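Side-chain contact in ATP-dependent helicase FUN30 (Saccharomyces cerevisiae S288c, PDB 5GN1), which remodels nucleosomes at the expense of ATP and promotes DNA end resection at double-strand breaks, the piece here being the C-terminal part of its ATPase domain: residues 284-287 against 288-292. Residues are numbered along the deposited sequence; the frame is centred on the assembly and turned at random.
Sequences NPHD and DRQAA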
loop_
_atom_site.group_PDB
_atom_site.type_symbol
_atom_site.label_atom_id
_atom_site.label_comp_id
_atom_site.label_asym_id
_atom_site.label_seq_id
_atom_site.Cartn_x
_atom_site.Cartn_y
_atom_site.Cartn_z
ATOM N N ASN A 284 -4.033 13.773 -5.686
ATOM C CA ASN A 284 -3.631 14.766 -6.673
ATOM C C ASN A 284 -3.282 14.058 -7.979
ATOM O O ASN A 284 -2.248 13.380 -8.048
ATOM C CB ASN A 284 -2.442 15.586 -6.176
ATOM C CG ASN A 284 -2.040 16.698 -7.147
ATOM O OD1 ASN A 284 -2.675 16.891 -8.190
ATOM N ND2 ASN A 284 -0.983 17.435 -6.804
ATOM N N PRO A 285 -4.105 14.172 -9.021
ATOM C CA PRO A 285 -3.805 13.471 -10.283
ATOM C C PRO A 285 -2.470 13.841 -10.903
ATOM O O PRO A 285 -1.946 13.052 -11.698
ATOM C CB PRO A 285 -4.973 13.881 -11.193
ATOM C CG PRO A 285 -6.112 14.134 -10.230
ATOM C CD PRO A 285 -5.480 14.706 -8.987
ATOM N N HIS A 286 -1.913 15.009 -10.587
ATOM C CA HIS A 286 -0.616 15.390 -11.140
ATOM C C HIS A 286 0.470 14.390 -10.758
ATOM O O HIS A 286 1.396 14.139 -11.543
ATOM C CB HIS A 286 -0.257 16.794 -10.655
ATOM C CG HIS A 286 1.121 17.236 -11.030
ATOM N ND1 HIS A 286 1.443 17.679 -12.296
ATOM C CD2 HIS A 286 2.261 17.313 -10.302
ATOM C CE1 HIS A 286 2.724 18.005 -12.331
ATOM N NE2 HIS A 286 3.244 17.792 -11.135
ATOM N N ASP A 287 0.369 13.809 -9.560
ATOM C CA ASP A 287 1.351 12.827 -9.111
ATOM C C ASP A 287 1.310 11.562 -9.960
ATOM O O ASP A 287 2.357 11.026 -10.327
ATOM C CB ASP A 287 1.110 12.472 -7.646
ATOM C CG ASP A 287 1.305 13.654 -6.721
ATOM O OD1 ASP A 287 2.009 14.609 -7.116
ATOM O OD2 ASP A 287 0.761 13.613 -5.598
ATOM N N ASP A 288 0.112 11.070 -10.277
ATOM C CA ASP A 288 0.006 9.849 -11.070
ATOM C C ASP A 288 0.324 10.094 -12.539
ATOM O O ASP A 288 0.738 9.161 -13.241
ATOM C CB ASP A 288 -1.387 9.238 -10.940
ATOM C CG ASP A 288 -1.659 8.690 -9.547
ATOM O OD1 ASP A 288 -0.685 8.480 -8.792
ATOM O OD2 ASP A 288 -2.851 8.481 -9.209
ATOM N N ARG A 289 0.194 11.337 -12.982
ATOM C CA ARG A 289 0.562 11.696 -14.333
ATOM C C ARG A 289 2.091 11.751 -14.383
ATOM O O ARG A 289 2.681 11.249 -15.286
ATOM C CB ARG A 289 -0.087 13.000 -14.782
ATOM C CG ARG A 289 -1.556 12.853 -15.143
ATOM C CD ARG A 289 -2.314 14.157 -15.394
ATOM N NE ARG A 289 -3.743 13.967 -15.144
ATOM C CZ ARG A 289 -4.684 14.894 -15.277
ATOM N NH1 ARG A 289 -4.383 16.108 -15.677
ATOM N NH2 ARG A 289 -5.930 14.598 -14.991
ATOM N N GLN A 290 2.701 12.355 -13.392
ATOM C CA GLN A 290 4.157 12.403 -13.290
ATOM C C GLN A 290 4.760 11.004 -13.252
ATOM O O GLN A 290 5.785 10.751 -13.890
ATOM C CB GLN A 290 4.582 13.187 -12.049
ATOM C CG GLN A 290 4.596 14.702 -12.242
ATOM C CD GLN A 290 5.696 15.144 -13.188
ATOM O OE1 GLN A 290 5.593 14.981 -14.407
ATOM N NE2 GLN A 290 6.767 15.682 -12.628
ATOM N N ALA A 291 4.150 10.095 -12.489
ATOM C CA ALA A 291 4.592 8.707 -12.463
ATOM C C ALA A 291 4.486 8.068 -13.842
ATOM O O ALA A 291 5.445 7.466 -14.334
ATOM C CB ALA A 291 3.773 7.926 -11.430
ATOM N N ALA A 292 3.331 8.209 -14.495
ATOM C CA ALA A 292 3.153 7.634 -15.823
ATOM C C ALA A 292 4.143 8.205 -16.832
ATOM O O ALA A 292 4.596 7.486 -17.733
ATOM C CB ALA A 292 1.714 7.848 -16.295
#
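One turn apart on the helix 285-292, His286 and Gln290 lie side by side and point the same way. The Gln290 methylene CG sits over one face of the imidazole, offset toward its rim, in a CH-pi contact with CG 3.9 Å from the ring centroid of His286. With CG of His286 anti to the backbone N (chi1 173°), the ring comes alongside the next turn, where Gln290 CG lies 3.5 Å from His286 NE2. Gln290 bends at chi2 (-69°), and its amide plane ends up 23° from that of the ring. Histidine suits the pair by offering a flat face, glutamine by setting an aliphatic stem against it and still carrying a polar amide at a partly exposed position.

Beside this pair, Arg289 runs extended from CG to NE and brings one face of its guanidinium over Pro285, with NH2 in van der Waals contact 4.0 Å from Pro285 CB. Arginine's long aliphatic stem packs along Pro285 O while its charged end suits an exposed position. The backbone hydrogen bonds are the i to i+4 bonds of an alpha-helix, such as Gln290 N to His286 O at 2.9 Å. This helix is the crossover of a beta-alpha-beta unit between the parallel strands 275-278 and 304-311 in the C-terminal RecA-like domain of an SNF2-family ATPase.

Asn284 is its N-cap: OD1 of Asn284 accepts from His286 N at 3.1 Å, the donor standing above the carbonyl plane, while Asn284 ND2 donates to Lys326 O. Proline fits the first turn, where its missing N-H costs no helical bond. Asp287 and Asp288 both lie close to the helix N-terminus, where carboxylates probably interact favourably with its dipole. Asp287 OD2 is hydrogen-bonded to Ser282 OG, and Asp288 OD2 accepts from Ser282 N.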